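Local coordinates for protein transcriptional regulator (Vibrio virus VP882, PDB 7DWM) that binds the autoinducer 3,5-dimethylpyrazin-2-ol in a PAS-fold pocket and probably binds DNA through a LuxR-type helix-turn-helix domain to regulate transcription, at residues 159-172 against 191-203. Numbering follows the deposited sequence.
Sequences LNLTEREELVLFFL and TIEHAIERIRNKF
Glu165 OE2 is gripped by two donors. Lys202 NZ lies 2.8 Å from Glu165 OE2, on the syn lone pair, in a salt bridge. Thr162 N meets OE2 from above the carboxylate plane at 3.0 Å. The other oxygen, Glu165 OE1, uses its anti lone pair in a hydrogen-bonded salt bridge with Arg198 NH2 at 3.2 Å, the carboxylate and guanidinium nearly coplanar. The Lys202 chain is extended beyond CG, and NZ also donates to Asn160 O at 2.7 Å. Thr162 OG1 accepts from Glu165 N, and with the return bond from Thr162 N to Glu165 OE2 this makes a capping box, Thr162 being the N-cap of helix 163-172. The CB and CG of Glu165 touch Ile199 CG1 as the two side chains pass in opposite directions. One helical turn on, Val168 is a knob among Ile192, Ala195, Ile196 and Ile199; its chi1 of 169° sends CG1 to Ile196 and Ile199 and leaves CG2 facing Ile192 and Ala195. At the far end Leu159 CD1 lies over one face of the Phe203 ring, a CH-pi contact, while Leu211 of helix 208-217 also packs on Ile199 and Phe203. The helices cross at -91° within the LuxR-type helix-turn-helix domain. Two cationic partners and the Thr162 N donor would favour the ionised form of the Glu165 carboxylate, which joins the capped start of helix 163-172 to helix 189-203.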
# COMPACT_ATOMS: atom_id res chain seq x y z
N LEU A 159 -3.74 26.85 -10.05
CA LEU A 159 -4.27 27.67 -8.96
C LEU A 159 -3.43 27.52 -7.70
O LEU A 159 -2.77 26.50 -7.50
CB LEU A 159 -5.73 27.33 -8.69
CG LEU A 159 -6.07 25.85 -8.46
CD1 LEU A 159 -7.13 25.73 -7.39
CD2 LEU A 159 -6.54 25.19 -9.75
N ASN A 160 -3.47 28.54 -6.84
CA ASN A 160 -2.54 28.70 -5.73
C ASN A 160 -3.31 28.68 -4.42
O ASN A 160 -3.65 29.73 -3.86
CB ASN A 160 -1.74 30.00 -5.89
CG ASN A 160 -0.79 29.96 -7.08
OD1 ASN A 160 -1.22 30.09 -8.23
ND2 ASN A 160 0.49 29.78 -6.81
N LEU A 161 -3.60 27.48 -3.92
CA LEU A 161 -4.21 27.36 -2.61
C LEU A 161 -3.20 27.69 -1.52
O LEU A 161 -2.03 27.30 -1.59
CB LEU A 161 -4.75 25.95 -2.40
CG LEU A 161 -5.68 25.35 -3.46
CD1 LEU A 161 -6.08 23.94 -3.06
CD2 LEU A 161 -6.91 26.22 -3.66
N THR A 162 -3.66 28.42 -0.51
CA THR A 162 -2.83 28.70 0.65
C THR A 162 -2.70 27.44 1.50
O THR A 162 -3.27 26.39 1.21
CB THR A 162 -3.41 29.86 1.46
OG1 THR A 162 -4.56 29.41 2.18
CG2 THR A 162 -3.80 31.00 0.54
N GLU A 163 -1.93 27.54 2.59
CA GLU A 163 -1.72 26.38 3.44
C GLU A 163 -3.00 25.97 4.16
O GLU A 163 -3.39 24.80 4.15
CB GLU A 163 -0.60 26.67 4.45
CG GLU A 163 0.79 26.63 3.84
CD GLU A 163 1.86 26.27 4.85
OE1 GLU A 163 2.91 25.74 4.43
OE2 GLU A 163 1.66 26.51 6.06
N ARG A 164 -3.70 26.94 4.76
CA ARG A 164 -4.96 26.63 5.43
C ARG A 164 -6.00 26.16 4.42
O ARG A 164 -6.79 25.26 4.73
CB ARG A 164 -5.47 27.84 6.20
CG ARG A 164 -6.86 27.62 6.80
CD ARG A 164 -7.38 28.85 7.51
NE ARG A 164 -6.44 29.31 8.53
CZ ARG A 164 -6.52 30.47 9.17
NH1 ARG A 164 -5.62 30.80 10.08
NH2 ARG A 164 -7.52 31.30 8.89
N GLU A 165 -6.02 26.75 3.23
CA GLU A 165 -6.94 26.30 2.19
C GLU A 165 -6.63 24.87 1.77
O GLU A 165 -7.54 24.07 1.53
CB GLU A 165 -6.89 27.24 0.99
CG GLU A 165 -7.65 28.54 1.21
CD GLU A 165 -7.24 29.64 0.25
OE1 GLU A 165 -7.71 30.79 0.43
OE2 GLU A 165 -6.45 29.37 -0.68
N GLU A 166 -5.34 24.53 1.69
CA GLU A 166 -4.96 23.15 1.39
C GLU A 166 -5.46 22.19 2.47
O GLU A 166 -5.96 21.11 2.16
CB GLU A 166 -3.45 23.05 1.23
CG GLU A 166 -2.95 23.50 -0.14
CD GLU A 166 -1.52 23.08 -0.42
OE1 GLU A 166 -0.74 22.93 0.54
OE2 GLU A 166 -1.18 22.91 -1.61
N LEU A 167 -5.33 22.58 3.74
CA LEU A 167 -5.84 21.74 4.83
C LEU A 167 -7.35 21.56 4.72
O LEU A 167 -7.88 20.44 4.81
CB LEU A 167 -5.47 22.35 6.18
CG LEU A 167 -4.36 21.68 6.99
CD1 LEU A 167 -3.01 21.92 6.33
CD2 LEU A 167 -4.35 22.20 8.41
N VAL A 168 -8.06 22.68 4.55
CA VAL A 168 -9.52 22.65 4.45
C VAL A 168 -9.96 21.75 3.30
O VAL A 168 -10.90 20.96 3.44
CB VAL A 168 -10.08 24.08 4.30
CG1 VAL A 168 -11.55 24.04 3.92
CG2 VAL A 168 -9.88 24.86 5.59
N LEU A 169 -9.28 21.85 2.15
CA LEU A 169 -9.67 21.03 1.01
C LEU A 169 -9.33 19.56 1.23
O LEU A 169 -10.10 18.68 0.85
CB LEU A 169 -9.00 21.55 -0.26
CG LEU A 169 -9.47 20.87 -1.55
CD1 LEU A 169 -10.95 21.14 -1.75
CD2 LEU A 169 -8.66 21.35 -2.74
N PHE A 170 -8.16 19.28 1.83
CA PHE A 170 -7.81 17.91 2.19
C PHE A 170 -8.92 17.26 3.00
O PHE A 170 -9.31 16.11 2.74
CB PHE A 170 -6.50 17.89 2.98
CG PHE A 170 -5.98 16.50 3.27
CD1 PHE A 170 -6.36 15.83 4.42
CD2 PHE A 170 -5.11 15.87 2.39
CE1 PHE A 170 -5.88 14.55 4.69
CE2 PHE A 170 -4.63 14.60 2.65
CZ PHE A 170 -5.02 13.94 3.80
N PHE A 171 -9.46 17.98 3.98
CA PHE A 171 -10.49 17.36 4.81
C PHE A 171 -11.88 17.44 4.17
O PHE A 171 -12.73 16.59 4.47
CB PHE A 171 -10.47 17.97 6.20
CG PHE A 171 -9.28 17.53 7.01
CD1 PHE A 171 -9.08 16.19 7.29
CD2 PHE A 171 -8.36 18.45 7.47
CE1 PHE A 171 -7.98 15.77 8.02
CE2 PHE A 171 -7.26 18.04 8.20
CZ PHE A 171 -7.07 16.70 8.48
N LEU A 172 -12.13 18.42 3.30
CA LEU A 172 -13.38 18.45 2.55
C LEU A 172 -13.50 17.23 1.64
O LEU A 172 -14.54 16.56 1.61
CB LEU A 172 -13.47 19.74 1.73
CG LEU A 172 -14.17 20.97 2.31
CD1 LEU A 172 -14.57 21.89 1.17
CD2 LEU A 172 -15.38 20.58 3.15
N THR A 191 -15.13 31.02 9.96
CA THR A 191 -13.77 31.10 9.40
C THR A 191 -13.59 30.00 8.35
O THR A 191 -13.10 30.31 7.29
CB THR A 191 -12.74 31.03 10.52
OG1 THR A 191 -12.94 32.22 11.27
CG2 THR A 191 -11.33 30.99 10.00
N ILE A 192 -13.98 28.78 8.67
CA ILE A 192 -13.81 27.67 7.74
C ILE A 192 -14.70 27.87 6.53
O ILE A 192 -14.33 27.52 5.40
CB ILE A 192 -14.10 26.33 8.46
CG1 ILE A 192 -13.07 26.07 9.55
CG2 ILE A 192 -14.16 25.18 7.46
CD1 ILE A 192 -11.66 25.88 9.03
N GLU A 193 -15.89 28.44 6.73
CA GLU A 193 -16.79 28.72 5.62
C GLU A 193 -16.19 29.76 4.67
O GLU A 193 -16.30 29.63 3.45
CB GLU A 193 -18.14 29.19 6.15
CG GLU A 193 -19.34 28.67 5.38
CD GLU A 193 -19.56 27.18 5.57
OE1 GLU A 193 -19.95 26.77 6.68
OE2 GLU A 193 -19.34 26.42 4.61
N HIS A 194 -15.55 30.79 5.22
CA HIS A 194 -14.84 31.76 4.39
C HIS A 194 -13.73 31.08 3.59
O HIS A 194 -13.54 31.36 2.39
CB HIS A 194 -14.25 32.87 5.26
CG HIS A 194 -15.26 33.85 5.77
ND1 HIS A 194 -16.28 34.34 4.98
CD2 HIS A 194 -15.41 34.43 6.98
CE1 HIS A 194 -17.01 35.18 5.69
NE2 HIS A 194 -16.51 35.25 6.90
N ALA A 195 -12.98 30.18 4.24
CA ALA A 195 -11.92 29.46 3.53
C ALA A 195 -12.49 28.62 2.39
O ALA A 195 -11.92 28.58 1.29
CB ALA A 195 -11.15 28.58 4.51
N ILE A 196 -13.61 27.94 2.64
CA ILE A 196 -14.25 27.14 1.59
C ILE A 196 -14.72 28.02 0.45
O ILE A 196 -14.62 27.65 -0.72
CB ILE A 196 -15.41 26.31 2.18
CG1 ILE A 196 -14.89 25.29 3.18
CG2 ILE A 196 -16.18 25.61 1.07
CD1 ILE A 196 -15.98 24.56 3.93
N GLU A 197 -15.24 29.21 0.77
CA GLU A 197 -15.67 30.13 -0.28
C GLU A 197 -14.49 30.53 -1.16
O GLU A 197 -14.60 30.54 -2.39
CB GLU A 197 -16.31 31.37 0.35
CG GLU A 197 -16.50 32.53 -0.61
CD GLU A 197 -17.80 32.44 -1.39
OE1 GLU A 197 -18.05 33.32 -2.23
OE2 GLU A 197 -18.57 31.49 -1.15
N ARG A 198 -13.34 30.82 -0.55
CA ARG A 198 -12.19 31.24 -1.35
C ARG A 198 -11.63 30.08 -2.17
O ARG A 198 -11.21 30.28 -3.32
CB ARG A 198 -11.11 31.84 -0.45
CG ARG A 198 -11.35 33.31 -0.13
CD ARG A 198 -10.17 33.92 0.62
NE ARG A 198 -10.48 34.13 2.03
CZ ARG A 198 -10.23 33.24 2.98
NH1 ARG A 198 -10.54 33.51 4.24
NH2 ARG A 198 -9.67 32.07 2.68
N ILE A 199 -11.66 28.86 -1.62
CA ILE A 199 -11.24 27.69 -2.40
C ILE A 199 -12.16 27.49 -3.59
O ILE A 199 -11.71 27.32 -4.73
CB ILE A 199 -11.22 26.44 -1.51
CG1 ILE A 199 -10.10 26.53 -0.47
CG2 ILE A 199 -11.06 25.19 -2.36
CD1 ILE A 199 -10.32 25.60 0.71
N ARG A 200 -13.47 27.48 -3.34
CA ARG A 200 -14.47 27.35 -4.39
C ARG A 200 -14.24 28.35 -5.51
O ARG A 200 -14.23 27.99 -6.69
CB ARG A 200 -15.87 27.53 -3.78
CG ARG A 200 -16.97 26.83 -4.53
CD ARG A 200 -18.31 27.47 -4.22
NE ARG A 200 -18.48 28.73 -4.94
CZ ARG A 200 -18.84 29.88 -4.36
NH1 ARG A 200 -19.07 29.92 -3.06
NH2 ARG A 200 -18.97 30.98 -5.09
N ASN A 201 -14.04 29.62 -5.15
CA ASN A 201 -13.85 30.64 -6.17
C ASN A 201 -12.54 30.44 -6.92
O ASN A 201 -12.46 30.70 -8.13
CB ASN A 201 -13.92 32.04 -5.55
CG ASN A 201 -15.35 32.52 -5.40
OD1 ASN A 201 -16.25 32.04 -6.09
ND2 ASN A 201 -15.56 33.47 -4.50
N LYS A 202 -11.49 29.99 -6.23
CA LYS A 202 -10.24 29.68 -6.92
C LYS A 202 -10.43 28.56 -7.94
O LYS A 202 -9.79 28.56 -8.99
CB LYS A 202 -9.15 29.33 -5.91
CG LYS A 202 -8.48 30.55 -5.32
CD LYS A 202 -7.37 30.18 -4.34
CE LYS A 202 -6.86 31.41 -3.62
NZ LYS A 202 -5.69 31.14 -2.76
N PHE A 203 -11.30 27.59 -7.63
CA PHE A 203 -11.59 26.53 -8.59
C PHE A 203 -12.54 26.99 -9.69
O PHE A 203 -12.61 26.33 -10.74
CB PHE A 203 -12.20 25.32 -7.88
CG PHE A 203 -11.19 24.36 -7.35
CD1 PHE A 203 -10.91 23.18 -8.03
CD2 PHE A 203 -10.51 24.62 -6.17
CE1 PHE A 203 -9.97 22.29 -7.54
CE2 PHE A 203 -9.57 23.74 -5.68
CZ PHE A 203 -9.30 22.57 -6.36